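Local coordinates for protein cellulase (Bacillus sp. BG-CS10, PDB 5E09) that hydrolyses beta-1,4-glucosidic bonds of cellulose, joining a family 5 catalytic barrel to two accessory modules that probably help it hold the polysaccharide, at residues E158-E161 against N162-A165; A173-H176 against I177-S181; E327-N330 against M331-A334; L393-A397 against D398-A402; A463-A466 against N467-A471. One frame throughout, in Å; residues are numbered along the deposited sequence.

In the fold
Contacts 2 and 3 lie within helices; contact 1 is where a loop enters helix 161-181 of the eight-stranded parallel barrel, the helix that also carries contact 2, with centres 23 Å apart. Contact 3, on helix 326-337, sits nearer the middle of the chain than the others and has the most buried residues. Contact 4 joins a strand to a short helix in the X2 module, and contact 5 closes a tight turn in the C-terminal module. Contact 1 is at the surface, a helix start at which the N-cap glutamine lies over a histidine ring; the other four are partly buried. Contacts 2 and 5 set CH-pi contacts beside arginine-acid pairs, contact 3 packs leucine on phenylalanine, and contact 4 joins aliphatic packing to a polar grip on A397 O.

Contact 1 of 5, residues E158-E161 against N162-A165; sequences EIQE and NHHA
H163 and Q160 meet where the loop E158-Q160 turns into helix 161-181: Q160 is the N-cap, and the first regular helical bond here runs from A165 N to E161 O, 3.1 Å long with an N-H...O angle of 162°. Before it comes a weak, bent bond from H163 N to Q160 O. The side chain of Q160 then folds over the imidazole. Its CG stands 3.3 Å from the centroid of the H163 ring and only 7° off the ring normal, a CH-pi contact centred on the face. A first torsion of 38° puts this CG between the backbone N and carbonyl carbon of Q160, from where the extended chain carries the amide across the ring toward N162. There Q160 NE2 makes a weak bond of 3.4 Å to N162 OD1, while Q160 OE1 accepts from W156 N. In the plane of the same imidazole, E158 O lies at the edge, 3.6 Å from H163 ND1. H163 NE2 is bonded to T153 O, which helps to set the rotation of the ring. The neighbouring H164 ring is met differently: Q160 O sits over its face toward the rim, and I159 CG2 comes within 3.8 Å of H164 CE1, while D202, L203 and R206 of helix 201-214 also touch it. The bond to T153 O implies that H163 NE2 carries a hydrogen, so the buried imidazole is held by a bond at NE2 and by the glutamine CG over one face.

Contact 2 of 5, residues A173-H176 against I177-S181; sequences AFYH and IVRES
Y175 lays one face of its ring over the aliphatic part of R179, one turn further along helix 161-181 of the TIM barrel. The touching atom is R179 CG, 3.6 Å from the centroid of the Y175 ring and 16° off its normal, a CH-pi contact displaced toward the hydroxyl end, since the nearest ring atom to R179 CG is Y175 CZ. The tyrosine reaches this position with CG anti to its backbone N. The arginine chain bends at its second torsion (-77°), which carries the guanidinium obliquely past the CE1 side of the phenol and brings R179 NE to 3.6 Å from Y175 CE1. Both polar ends converge on one acid: D216 OD2 forms a salt bridge with R179 NE and accepts a hydrogen bond from Y175 OH, so the carboxylate ties the two side chains to the chain beyond the helix. R179 NH2 is bonded to R188 O as well, and L190 of strand 190-193 touches both side chains. On the buried face, F174 and V178 lie side by side pointing the same way, joined where F174 CE1 meets V178 CG2 at 3.8 Å; F144 touches both, and W128 meets the phenylalanine ring edge-to-face. The backbone beneath is regular, with V178 N bonded to F174 O at 3.0 Å and an N-H...O angle of 177°. On the outer side the E180 chain extends back along the helix, its CG only 3.1 Å from H176 O, while E180 OE2 stays 4.0 Å from H176 CB.

Contact 3 of 5, residues E327-N330 against M331-A334; sequences EFHN and MLKA
L332 leans on the ring of F328, one turn back along helix 326-337, and its atoms can be followed outward. L332 CB rests 3.5 Å from H329 O, still over the backbone of the preceding turn. At L332 CG the neighbours become F328 O, also at 3.5 Å, and the rim of the phenylalanine ring. The branches then divide: L332 CD2 touches F328 CE1 at 3.8 Å, whereas L332 CD1 stands 4.1 Å above the plane of the same ring, offset toward its rim. With CG of L332 anti to the carbonyl carbon (chi1 -58°), the isobutyl group points back along the helix to that ring. F328 is further enclosed by F293, whose ring meets it edge-to-face, and L332 itself reaches F293 and I297 of helix 286-302. The next pair along the helix is looser: H329 CE1 and K333 CD are 4.1 Å apart, the imidazole being stacked on W323 while the lysine chain runs extended to the surface. Below these side chains the backbone is bonded normally, K333 N meeting H329 O with an N-H...O angle of 170°. On another flank, the selenomethionine M331 packs on L290 and E294. The whole is an i to i+4 phenylalanine-leucine contact on a helix that packs on helix 286-302 of the TIM barrel and also touches W425 of strand 425-432, so it lies between the barrel and the X2 module.

Contact 4 of 5, residues L393-A397 against D398-A402; sequences LTMKA and DALTA
M395 and L400 meet where strand 392-395 of the X2 module, a beta-sandwich domain of the E-set kind, passes through a one-residue link into the short helix 397-403. The tight part lies on the sheet side. M395, a selenomethionine, points its CB at the helix and brings it to 3.9 Å from L400 CD2, with L400 CD1 almost as near. Its chain bends at both outer torsions (-53° each), curling the tip round to A399, where M395 CE stands 4.3 Å from A399 CB. I361, L373 and Y386 line the rest of the methionine, and I356 and Q359 touch L400, so the first turn of the helix packs on the end of the strand through L400 and A399. The backbone supports this join: K396 is the N-cap, and its carbonyl oxygen takes the first helical bond, from L400 N, at 3.1 Å and nearly straight (173°). On the solvent side apolar packing thins out and polar bonds take over. The K396 chain folds away from the helix and its NZ forms salt bridges with E387 and D358; D358 also accepts from A397 N, so one acid fixes both the lysine and the start of the helix. D398 and T401 are on the exposed side, with little side-chain packing between the segments. What holds there is polar: A397 O is gripped twice by the same threonine, by T401 N at 2.9 Å and by the hydroxyl T401 OG1 at 2.8 Å, the two donors arriving from opposite faces of the carbonyl plane.

Contact 5 of 5, residues A463-A466 against N467-A471; sequences AVYA and NGEFA
A471 sets its methyl group squarely on the ring of Y465: A471 CB is 3.6 Å from the centroid and 13° off the normal, a CH-pi contact over the middle of one face. On the other side of the backbone, V464 CG1 reaches the edge of the F470 ring, 3.8 Å from F470 CD1. Next outward are the bonds that fold the chain back and bring these groups together. Y465 N donates to E469 O at 2.6 Å, nearly straight, and A471 N donates to A463 O at 3.0 Å, flanking the single antiparallel bridge of V464 with F470. The reversal, at the end of strand 458-465 of the C-terminal module, is a type I beta turn with a G1 beta bulge, the 3:5 hairpin pattern: G468 N bonds to Y465 O, and G468 takes a positive phi, 100°. N467 shapes the far corner, its chi1 of 65° turning OD1 inward to accept from E469 N at 2.9 Å, an Asx turn in which the donor comes from above the carbonyl plane of the amide. Outside this shell R506 bonds through its backbone N to Y465 OH, pairs its guanidinium with E469 OE2 and makes a cation-pi contact with the tyrosine ring. The turn is thus closed by backbone bonds, while the arginine's charge probably faces both the carboxylate and the tyrosine ring, limiting movement of the tyrosine.

Contact 1 of 5, residues E158-E161 against N162-A165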
loop_
_atom_site.group_PDB
_atom_site.type_symbol
_atom_site.label_atom_id
_atom_site.label_comp_id
_atom_site.label_asym_id
_atom_site.label_seq_id
_atom_site.Cartn_x
_atom_site.Cartn_y
_atom_site.Cartn_z
ATOM N N GLU A 158 -7.481 4.934 22.216
ATOM C CA GLU A 158 -7.514 5.571 20.913
ATOM C C GLU A 158 -8.947 5.811 20.424
ATOM O O GLU A 158 -9.176 6.637 19.542
ATOM C CB GLU A 158 -6.734 4.716 19.916
ATOM C CG GLU A 158 -6.204 5.481 18.728
ATOM C CD GLU A 158 -5.527 4.570 17.744
ATOM O OE1 GLU A 158 -6.056 3.464 17.511
ATOM O OE2 GLU A 158 -4.466 4.949 17.210
ATOM N N ILE A 159 -9.900 5.075 20.999
ATOM C CA ILE A 159 -11.320 5.201 20.654
ATOM C C ILE A 159 -12.184 5.379 21.910
ATOM O O ILE A 159 -12.000 4.665 22.900
ATOM C CB ILE A 159 -11.839 3.957 19.879
ATOM C CG1 ILE A 159 -10.876 3.549 18.762
ATOM C CG2 ILE A 159 -13.224 4.208 19.331
ATOM C CD1 ILE A 159 -10.749 4.543 17.635
ATOM N N GLN A 160 -13.116 6.331 21.869
ATOM C CA GLN A 160 -14.094 6.514 22.947
ATOM C C GLN A 160 -15.408 7.095 22.400
ATOM O O GLN A 160 -15.523 7.345 21.201
ATOM C CB GLN A 160 -13.509 7.400 24.058
ATOM C CG GLN A 160 -12.640 8.557 23.565
ATOM C CD GLN A 160 -11.665 9.069 24.624
ATOM O OE1 GLN A 160 -10.917 8.292 25.221
ATOM N NE2 GLN A 160 -11.663 10.380 24.851
ATOM N N GLU A 161 -16.392 7.300 23.274
ATOM C CA GLU A 161 -17.757 7.653 22.855
ATOM C C GLU A 161 -17.891 9.067 22.277
ATOM O O GLU A 161 -18.549 9.288 21.233
ATOM C CB GLU A 161 -18.721 7.498 24.039
ATOM C CG GLU A 161 -18.922 6.059 24.515
ATOM C CD GLU A 161 -19.827 5.954 25.735
ATOM O OE1 GLU A 161 -20.151 7.003 26.334
ATOM O OE2 GLU A 161 -20.208 4.816 26.096
ATOM N N ASN A 162 -17.278 10.031 22.959
ATOM C CA ASN A 162 -17.343 11.412 22.503
ATOM C C ASN A 162 -16.667 11.558 21.144
ATOM O O ASN A 162 -16.976 12.482 20.392
ATOM C CB ASN A 162 -16.720 12.377 23.523
ATOM C CG ASN A 162 -15.357 11.923 24.022
ATOM O OD1 ASN A 162 -14.813 10.915 23.570
ATOM N ND2 ASN A 162 -14.791 12.685 24.949
ATOM N N HIS A 163 -15.756 10.639 20.828
ATOM C CA HIS A 163 -15.160 10.593 19.500
ATOM C C HIS A 163 -16.236 10.336 18.449
ATOM O O HIS A 163 -16.352 11.085 17.477
ATOM C CB HIS A 163 -14.076 9.516 19.422
ATOM C CG HIS A 163 -12.827 9.862 20.170
ATOM N ND1 HIS A 163 -11.691 9.080 20.119
ATOM C CD2 HIS A 163 -12.534 10.901 20.985
ATOM C CE1 HIS A 163 -10.751 9.627 20.870
ATOM N NE2 HIS A 163 -11.236 10.731 21.409
ATOM N N HIS A 164 -17.022 9.280 18.656
ATOM C CA HIS A 164 -18.121 8.944 17.752
ATOM C C HIS A 164 -19.052 10.131 17.585
ATOM O O HIS A 164 -19.485 10.450 16.466
ATOM C CB HIS A 164 -18.910 7.741 18.267
ATOM C CG HIS A 164 -18.077 6.514 18.470
ATOM N ND1 HIS A 164 -17.292 5.978 17.478
ATOM C CD2 HIS A 164 -17.935 5.705 19.549
ATOM C CE1 HIS A 164 -16.686 4.892 17.937
ATOM N NE2 HIS A 164 -17.061 4.709 19.188
ATOM N N ALA A 165 -19.352 10.793 18.700
ATOM C CA ALA A 165 -20.206 11.975 18.632
ATOM C C ALA A 165 -19.575 13.068 17.763
ATOM O O ALA A 165 -20.255 13.682 16.932
ATOM C CB ALA A 165 -20.492 12.499 20.019
#

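Contact 2 of 5, residues A173-H176 against I177-S181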
loop_
_atom_site.group_PDB
_atom_site.type_symbol
_atom_site.label_atom_id
_atom_site.label_comp_id
_atom_site.label_asym_id
_atom_site.label_seq_id
_atom_site.Cartn_x
_atom_site.Cartn_y
_atom_site.Cartn_z
ATOM N N ALA A 173 -22.633 18.226 9.925
ATOM C CA ALA A 173 -22.383 19.621 9.559
ATOM C C ALA A 173 -21.974 19.746 8.086
ATOM O O ALA A 173 -22.492 20.588 7.346
ATOM C CB ALA A 173 -21.309 20.225 10.466
ATOM N N PHE A 174 -21.030 18.903 7.682
ATOM C CA PHE A 174 -20.581 18.802 6.296
ATOM C C PHE A 174 -21.770 18.599 5.343
ATOM O O PHE A 174 -21.980 19.382 4.396
ATOM C CB PHE A 174 -19.567 17.653 6.199
ATOM C CG PHE A 174 -19.310 17.157 4.809
ATOM C CD1 PHE A 174 -18.628 17.937 3.889
ATOM C CD2 PHE A 174 -19.705 15.882 4.442
ATOM C CE1 PHE A 174 -18.371 17.467 2.608
ATOM C CE2 PHE A 174 -19.452 15.396 3.164
ATOM C CZ PHE A 174 -18.782 16.194 2.242
ATOM N N TYR A 175 -22.559 17.565 5.633
ATOM C CA TYR A 175 -23.757 17.254 4.864
ATOM C C TYR A 175 -24.634 18.483 4.667
ATOM O O TYR A 175 -24.983 18.832 3.538
ATOM C CB TYR A 175 -24.570 16.152 5.550
ATOM C CG TYR A 175 -25.868 15.840 4.836
ATOM C CD1 TYR A 175 -25.912 14.884 3.832
ATOM C CD2 TYR A 175 -27.049 16.507 5.159
ATOM C CE1 TYR A 175 -27.089 14.598 3.170
ATOM C CE2 TYR A 175 -28.230 16.230 4.496
ATOM C CZ TYR A 175 -28.243 15.272 3.504
ATOM O OH TYR A 175 -29.413 14.982 2.838
ATOM N N HIS A 176 -24.982 19.144 5.764
ATOM C CA HIS A 176 -25.923 20.251 5.676
ATOM C C HIS A 176 -25.334 21.464 4.969
ATOM O O HIS A 176 -26.047 22.146 4.250
ATOM C CB HIS A 176 -26.440 20.621 7.066
ATOM C CG HIS A 176 -27.437 19.641 7.602
ATOM N ND1 HIS A 176 -27.297 19.024 8.826
ATOM C CD2 HIS A 176 -28.578 19.149 7.061
ATOM C CE1 HIS A 176 -28.312 18.200 9.020
ATOM N NE2 HIS A 176 -29.103 18.258 7.965
ATOM N N ILE A 177 -24.042 21.726 5.144
ATOM C CA ILE A 177 -23.404 22.807 4.391
ATOM C C ILE A 177 -23.514 22.562 2.877
ATOM O O ILE A 177 -23.985 23.426 2.114
ATOM C CB ILE A 177 -21.926 22.967 4.777
ATOM C CG1 ILE A 177 -21.804 23.555 6.187
ATOM C CG2 ILE A 177 -21.195 23.855 3.764
ATOM C CD1 ILE A 177 -20.447 23.323 6.827
ATOM N N VAL A 178 -23.103 21.372 2.448
ATOM C CA VAL A 178 -23.146 21.044 1.028
ATOM C C VAL A 178 -24.578 21.059 0.464
ATOM O O VAL A 178 -24.830 21.661 -0.579
ATOM C CB VAL A 178 -22.513 19.668 0.752
ATOM C CG1 VAL A 178 -22.667 19.304 -0.715
ATOM C CG2 VAL A 178 -21.050 19.663 1.161
ATOM N N ARG A 179 -25.507 20.405 1.158
ATOM C CA ARG A 179 -26.891 20.317 0.700
ATOM C C ARG A 179 -27.609 21.675 0.720
ATOM O O ARG A 179 -28.489 21.928 -0.102
ATOM C CB ARG A 179 -27.664 19.300 1.545
ATOM C CG ARG A 179 -27.217 17.855 1.342
ATOM C CD ARG A 179 -27.772 17.284 0.042
ATOM N NE ARG A 179 -27.360 15.901 -0.192
ATOM C CZ ARG A 179 -26.366 15.544 -1.003
ATOM N NH1 ARG A 179 -25.680 16.471 -1.663
ATOM N NH2 ARG A 179 -26.061 14.264 -1.161
ATOM N N GLU A 180 -27.233 22.551 1.642
ATOM C CA GLU A 180 -27.813 23.892 1.669
ATOM C C GLU A 180 -27.200 24.790 0.602
ATOM O O GLU A 180 -27.805 25.785 0.207
ATOM C CB GLU A 180 -27.652 24.528 3.051
ATOM C CG GLU A 180 -28.591 23.932 4.090
ATOM C CD GLU A 180 -28.211 24.290 5.512
ATOM O OE1 GLU A 180 -27.264 25.089 5.703
ATOM O OE2 GLU A 180 -28.861 23.757 6.440
ATOM N N SER A 181 -26.005 24.439 0.133
ATOM C CA SER A 181 -25.355 25.220 -0.923
ATOM C C SER A 181 -26.167 25.304 -2.227
ATOM O O SER A 181 -26.042 26.268 -2.982
ATOM C CB SER A 181 -23.972 24.643 -1.224
ATOM O OG SER A 181 -23.284 25.462 -2.151
#

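Contact 3 of 5, residues E327-N330 against M331-A334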
loop_
_atom_site.group_PDB
_atom_site.type_symbol
_atom_site.label_atom_id
_atom_site.label_comp_id
_atom_site.label_asym_id
_atom_site.label_seq_id
_atom_site.Cartn_x
_atom_site.Cartn_y
_atom_site.Cartn_z
ATOM N N GLU A 327 5.566 -4.880 -13.670
ATOM C CA GLU A 327 5.026 -6.176 -13.271
ATOM C C GLU A 327 3.865 -5.988 -12.288
ATOM O O GLU A 327 2.789 -6.588 -12.434
ATOM C CB GLU A 327 6.146 -7.026 -12.653
ATOM C CG GLU A 327 5.789 -8.465 -12.319
ATOM C CD GLU A 327 6.994 -9.245 -11.807
ATOM O OE1 GLU A 327 7.150 -10.421 -12.185
ATOM O OE2 GLU A 327 7.792 -8.678 -11.030
ATOM N N PHE A 328 4.105 -5.128 -11.302
ATOM C CA PHE A 328 3.125 -4.740 -10.288
ATOM C C PHE A 328 1.833 -4.204 -10.914
ATOM O O PHE A 328 0.733 -4.732 -10.667
ATOM C CB PHE A 328 3.769 -3.698 -9.353
ATOM C CG PHE A 328 2.844 -3.127 -8.315
ATOM C CD1 PHE A 328 2.005 -3.942 -7.576
ATOM C CD2 PHE A 328 2.847 -1.769 -8.054
ATOM C CE1 PHE A 328 1.168 -3.410 -6.613
ATOM C CE2 PHE A 328 2.010 -1.229 -7.091
ATOM C CZ PHE A 328 1.171 -2.054 -6.369
ATOM N N HIS A 329 1.963 -3.171 -11.742
ATOM C CA HIS A 329 0.779 -2.584 -12.348
ATOM C C HIS A 329 0.071 -3.542 -13.298
ATOM O O HIS A 329 -1.152 -3.494 -13.425
ATOM C CB HIS A 329 1.102 -1.304 -13.104
ATOM C CG HIS A 329 -0.111 -0.671 -13.709
ATOM N ND1 HIS A 329 -0.407 -0.762 -15.051
ATOM C CD2 HIS A 329 -1.136 0.006 -13.137
ATOM C CE1 HIS A 329 -1.549 -0.135 -15.289
ATOM N NE2 HIS A 329 -2.009 0.338 -14.145
ATOM N N ASN A 330 0.830 -4.395 -13.978
ATOM C CA ASN A 330 0.212 -5.411 -14.816
ATOM C C ASN A 330 -0.643 -6.337 -13.964
ATOM O O ASN A 330 -1.726 -6.746 -14.382
ATOM C CB ASN A 330 1.262 -6.219 -15.587
ATOM C CG ASN A 330 1.833 -5.457 -16.771
ATOM O OD1 ASN A 330 1.459 -4.311 -17.033
ATOM N ND2 ASN A 330 2.754 -6.088 -17.486
HETATM N N MSE A 331 -0.162 -6.662 -12.767
HETATM C CA MSE A 331 -0.941 -7.514 -11.872
HETATM C C MSE A 331 -2.227 -6.812 -11.418
HETATM O O MSE A 331 -3.292 -7.438 -11.354
HETATM C CB MSE A 331 -0.109 -7.942 -10.659
HETATM C CG MSE A 331 -0.864 -8.857 -9.699
HETATM SE SE MSE A 331 -1.623 -10.442 -10.580
HETATM C CE MSE A 331 -0.287 -11.755 -10.031
ATOM N N LEU A 332 -2.132 -5.518 -11.111
ATOM C CA LEU A 332 -3.333 -4.750 -10.761
ATOM C C LEU A 332 -4.346 -4.740 -11.913
ATOM O O LEU A 332 -5.532 -5.048 -11.732
ATOM C CB LEU A 332 -2.972 -3.308 -10.388
ATOM C CG LEU A 332 -1.989 -3.047 -9.246
ATOM C CD1 LEU A 332 -1.817 -1.547 -9.061
ATOM C CD2 LEU A 332 -2.433 -3.716 -7.940
ATOM N N LYS A 333 -3.853 -4.378 -13.095
ATOM C CA LYS A 333 -4.654 -4.271 -14.310
ATOM C C LYS A 333 -5.363 -5.579 -14.610
ATOM O O LYS A 333 -6.563 -5.598 -14.896
ATOM C CB LYS A 333 -3.762 -3.867 -15.485
ATOM C CG LYS A 333 -4.497 -3.330 -16.698
ATOM C CD LYS A 333 -3.502 -2.756 -17.700
ATOM C CE LYS A 333 -4.180 -1.868 -18.730
ATOM N NZ LYS A 333 -3.202 -0.964 -19.405
ATOM N N ALA A 334 -4.614 -6.675 -14.534
ATOM C CA ALA A 334 -5.183 -8.004 -14.720
ATOM C C ALA A 334 -6.262 -8.281 -13.678
ATOM O O ALA A 334 -7.327 -8.822 -13.993
ATOM C CB ALA A 334 -4.091 -9.068 -14.650
#

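Contact 4 of 5, residues L393-A397 against D398-A402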
loop_
_atom_site.group_PDB
_atom_site.type_symbol
_atom_site.label_atom_id
_atom_site.label_comp_id
_atom_site.label_asym_id
_atom_site.label_seq_id
_atom_site.Cartn_x
_atom_site.Cartn_y
_atom_site.Cartn_z
ATOM N N LEU A 393 4.639 -27.473 -11.716
ATOM C CA LEU A 393 5.502 -27.209 -12.858
ATOM C C LEU A 393 6.919 -27.732 -12.639
ATOM O O LEU A 393 7.555 -27.406 -11.654
ATOM C CB LEU A 393 5.545 -25.706 -13.134
ATOM C CG LEU A 393 6.517 -25.223 -14.210
ATOM C CD1 LEU A 393 6.080 -25.725 -15.586
ATOM C CD2 LEU A 393 6.631 -23.703 -14.192
ATOM N N THR A 394 7.433 -28.524 -13.566
ATOM C CA THR A 394 8.818 -28.954 -13.477
ATOM C C THR A 394 9.691 -28.304 -14.551
ATOM O O THR A 394 9.402 -28.415 -15.750
ATOM C CB THR A 394 8.938 -30.481 -13.596
ATOM O OG1 THR A 394 8.153 -31.106 -12.571
ATOM C CG2 THR A 394 10.394 -30.912 -13.457
HETATM N N MSE A 395 10.744 -27.614 -14.109
HETATM C CA MSE A 395 11.811 -27.168 -15.005
HETATM C C MSE A 395 12.830 -28.287 -15.164
HETATM O O MSE A 395 13.385 -28.785 -14.175
HETATM C CB MSE A 395 12.507 -25.903 -14.482
HETATM C CG MSE A 395 11.609 -24.692 -14.374
HETATM SE SE MSE A 395 10.664 -24.292 -16.033
HETATM C CE MSE A 395 12.197 -24.252 -17.237
ATOM N N LYS A 396 13.076 -28.679 -16.409
ATOM C CA LYS A 396 14.009 -29.758 -16.688
ATOM C C LYS A 396 15.446 -29.275 -16.536
ATOM O O LYS A 396 15.756 -28.118 -16.826
ATOM C CB LYS A 396 13.777 -30.324 -18.093
ATOM C CG LYS A 396 12.336 -30.756 -18.368
ATOM C CD LYS A 396 11.923 -31.944 -17.519
ATOM C CE LYS A 396 12.830 -33.140 -17.768
ATOM N NZ LYS A 396 12.383 -34.367 -17.049
ATOM N N ALA A 397 16.316 -30.177 -16.092
ATOM C CA ALA A 397 17.709 -29.859 -15.786
ATOM C C ALA A 397 18.482 -29.286 -16.974
ATOM O O ALA A 397 19.358 -28.440 -16.802
ATOM C CB ALA A 397 18.413 -31.098 -15.262
ATOM N N ASP A 398 18.169 -29.750 -18.178
ATOM C CA ASP A 398 18.870 -29.274 -19.368
ATOM C C ASP A 398 18.478 -27.841 -19.726
ATOM O O ASP A 398 19.317 -27.059 -20.172
ATOM C CB ASP A 398 18.606 -30.204 -20.549
ATOM C CG ASP A 398 19.148 -31.598 -20.318
ATOM O OD1 ASP A 398 20.176 -31.725 -19.617
ATOM O OD2 ASP A 398 18.546 -32.565 -20.834
ATOM N N ALA A 399 17.207 -27.498 -19.536
ATOM C CA ALA A 399 16.755 -26.128 -19.765
ATOM C C ALA A 399 17.431 -25.164 -18.781
ATOM O O ALA A 399 17.945 -24.112 -19.169
ATOM C CB ALA A 399 15.246 -26.041 -19.649
ATOM N N LEU A 400 17.432 -25.540 -17.506
ATOM C CA LEU A 400 18.093 -24.744 -16.483
ATOM C C LEU A 400 19.573 -24.588 -16.816
ATOM O O LEU A 400 20.111 -23.485 -16.762
ATOM C CB LEU A 400 17.909 -25.380 -15.103
ATOM C CG LEU A 400 16.451 -25.437 -14.632
ATOM C CD1 LEU A 400 16.299 -26.300 -13.391
ATOM C CD2 LEU A 400 15.920 -24.039 -14.377
ATOM N N THR A 401 20.219 -25.688 -17.194
ATOM C CA THR A 401 21.623 -25.642 -17.586
ATOM C C THR A 401 21.847 -24.651 -18.726
ATOM O O THR A 401 22.722 -23.789 -18.648
ATOM C CB THR A 401 22.135 -27.030 -18.010
ATOM O OG1 THR A 401 22.114 -27.905 -16.880
ATOM C CG2 THR A 401 23.566 -26.946 -18.543
ATOM N N ALA A 402 21.043 -24.771 -19.774
ATOM C CA ALA A 402 21.179 -23.920 -20.949
ATOM C C ALA A 402 20.981 -22.443 -20.605
ATOM O O ALA A 402 21.673 -21.575 -21.145
ATOM C CB ALA A 402 20.188 -24.354 -22.032
#

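Contact 5 of 5, residues A463-A466 against N467-A471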
loop_
_atom_site.group_PDB
_atom_site.type_symbol
_atom_site.label_atom_id
_atom_site.label_comp_id
_atom_site.label_asym_id
_atom_site.label_seq_id
_atom_site.Cartn_x
_atom_site.Cartn_y
_atom_site.Cartn_z
ATOM N N ALA A 463 16.856 -11.087 16.077
ATOM C CA ALA A 463 17.809 -10.538 17.028
ATOM C C ALA A 463 17.474 -11.018 18.431
ATOM O O ALA A 463 16.414 -10.694 18.957
ATOM C CB ALA A 463 17.802 -9.025 16.972
ATOM N N VAL A 464 18.363 -11.802 19.034
ATOM C CA VAL A 464 18.157 -12.224 20.422
ATOM C C VAL A 464 19.414 -11.965 21.227
ATOM O O VAL A 464 20.501 -11.968 20.682
ATOM C CB VAL A 464 17.788 -13.715 20.540
ATOM C CG1 VAL A 464 16.451 -13.999 19.868
ATOM C CG2 VAL A 464 18.887 -14.585 19.954
ATOM N N TYR A 465 19.277 -11.730 22.522
ATOM C CA TYR A 465 20.462 -11.573 23.353
ATOM C C TYR A 465 21.120 -12.923 23.567
ATOM O O TYR A 465 20.517 -13.963 23.289
ATOM C CB TYR A 465 20.118 -10.929 24.692
ATOM C CG TYR A 465 19.732 -9.481 24.566
ATOM C CD1 TYR A 465 20.663 -8.525 24.176
ATOM C CD2 TYR A 465 18.438 -9.067 24.829
ATOM C CE1 TYR A 465 20.310 -7.196 24.056
ATOM C CE2 TYR A 465 18.078 -7.745 24.714
ATOM C CZ TYR A 465 19.013 -6.816 24.332
ATOM O OH TYR A 465 18.641 -5.500 24.223
ATOM N N ALA A 466 22.356 -12.900 24.058
ATOM C CA ALA A 466 23.123 -14.122 24.275
ATOM C C ALA A 466 22.389 -15.095 25.196
ATOM O O ALA A 466 22.609 -16.303 25.127
ATOM C CB ALA A 466 24.500 -13.791 24.839
ATOM N N ASN A 467 21.509 -14.568 26.045
ATOM C CA ASN A 467 20.730 -15.409 26.945
ATOM C C ASN A 467 19.450 -15.960 26.303
ATOM O O ASN A 467 18.735 -16.749 26.920
ATOM C CB ASN A 467 20.381 -14.644 28.230
ATOM C CG ASN A 467 19.473 -13.451 27.983
ATOM O OD1 ASN A 467 19.075 -13.172 26.853
ATOM N ND2 ASN A 467 19.133 -12.742 29.055
ATOM N N GLY A 468 19.163 -15.542 25.071
ATOM C CA GLY A 468 18.003 -16.040 24.343
ATOM C C GLY A 468 16.798 -15.112 24.353
ATOM O O GLY A 468 15.783 -15.388 23.721
ATOM N N GLU A 469 16.914 -14.004 25.072
ATOM C CA GLU A 469 15.845 -13.017 25.176
ATOM C C GLU A 469 15.783 -12.107 23.935
ATOM O O GLU A 469 16.818 -11.748 23.370
ATOM C CB GLU A 469 16.052 -12.201 26.455
ATOM C CG GLU A 469 15.190 -10.970 26.627
ATOM C CD GLU A 469 15.471 -10.274 27.953
ATOM O OE1 GLU A 469 16.105 -10.904 28.833
ATOM O OE2 GLU A 469 15.067 -9.101 28.114
ATOM N N PHE A 470 14.575 -11.736 23.513
ATOM C CA PHE A 470 14.402 -10.951 22.287
ATOM C C PHE A 470 15.001 -9.553 22.410
ATOM O O PHE A 470 14.683 -8.813 23.339
ATOM C CB PHE A 470 12.921 -10.835 21.920
ATOM C CG PHE A 470 12.250 -12.156 21.659
ATOM C CD1 PHE A 470 12.992 -13.283 21.357
ATOM C CD2 PHE A 470 10.869 -12.265 21.712
ATOM C CE1 PHE A 470 12.371 -14.497 21.118
ATOM C CE2 PHE A 470 10.240 -13.476 21.472
ATOM C CZ PHE A 470 10.993 -14.593 21.175
ATOM N N ALA A 471 15.862 -9.194 21.462
ATOM C CA ALA A 471 16.525 -7.892 21.478
ATOM C C ALA A 471 15.885 -6.913 20.499
ATOM O O ALA A 471 15.286 -7.327 19.508
ATOM C CB ALA A 471 18.013 -8.053 21.158
#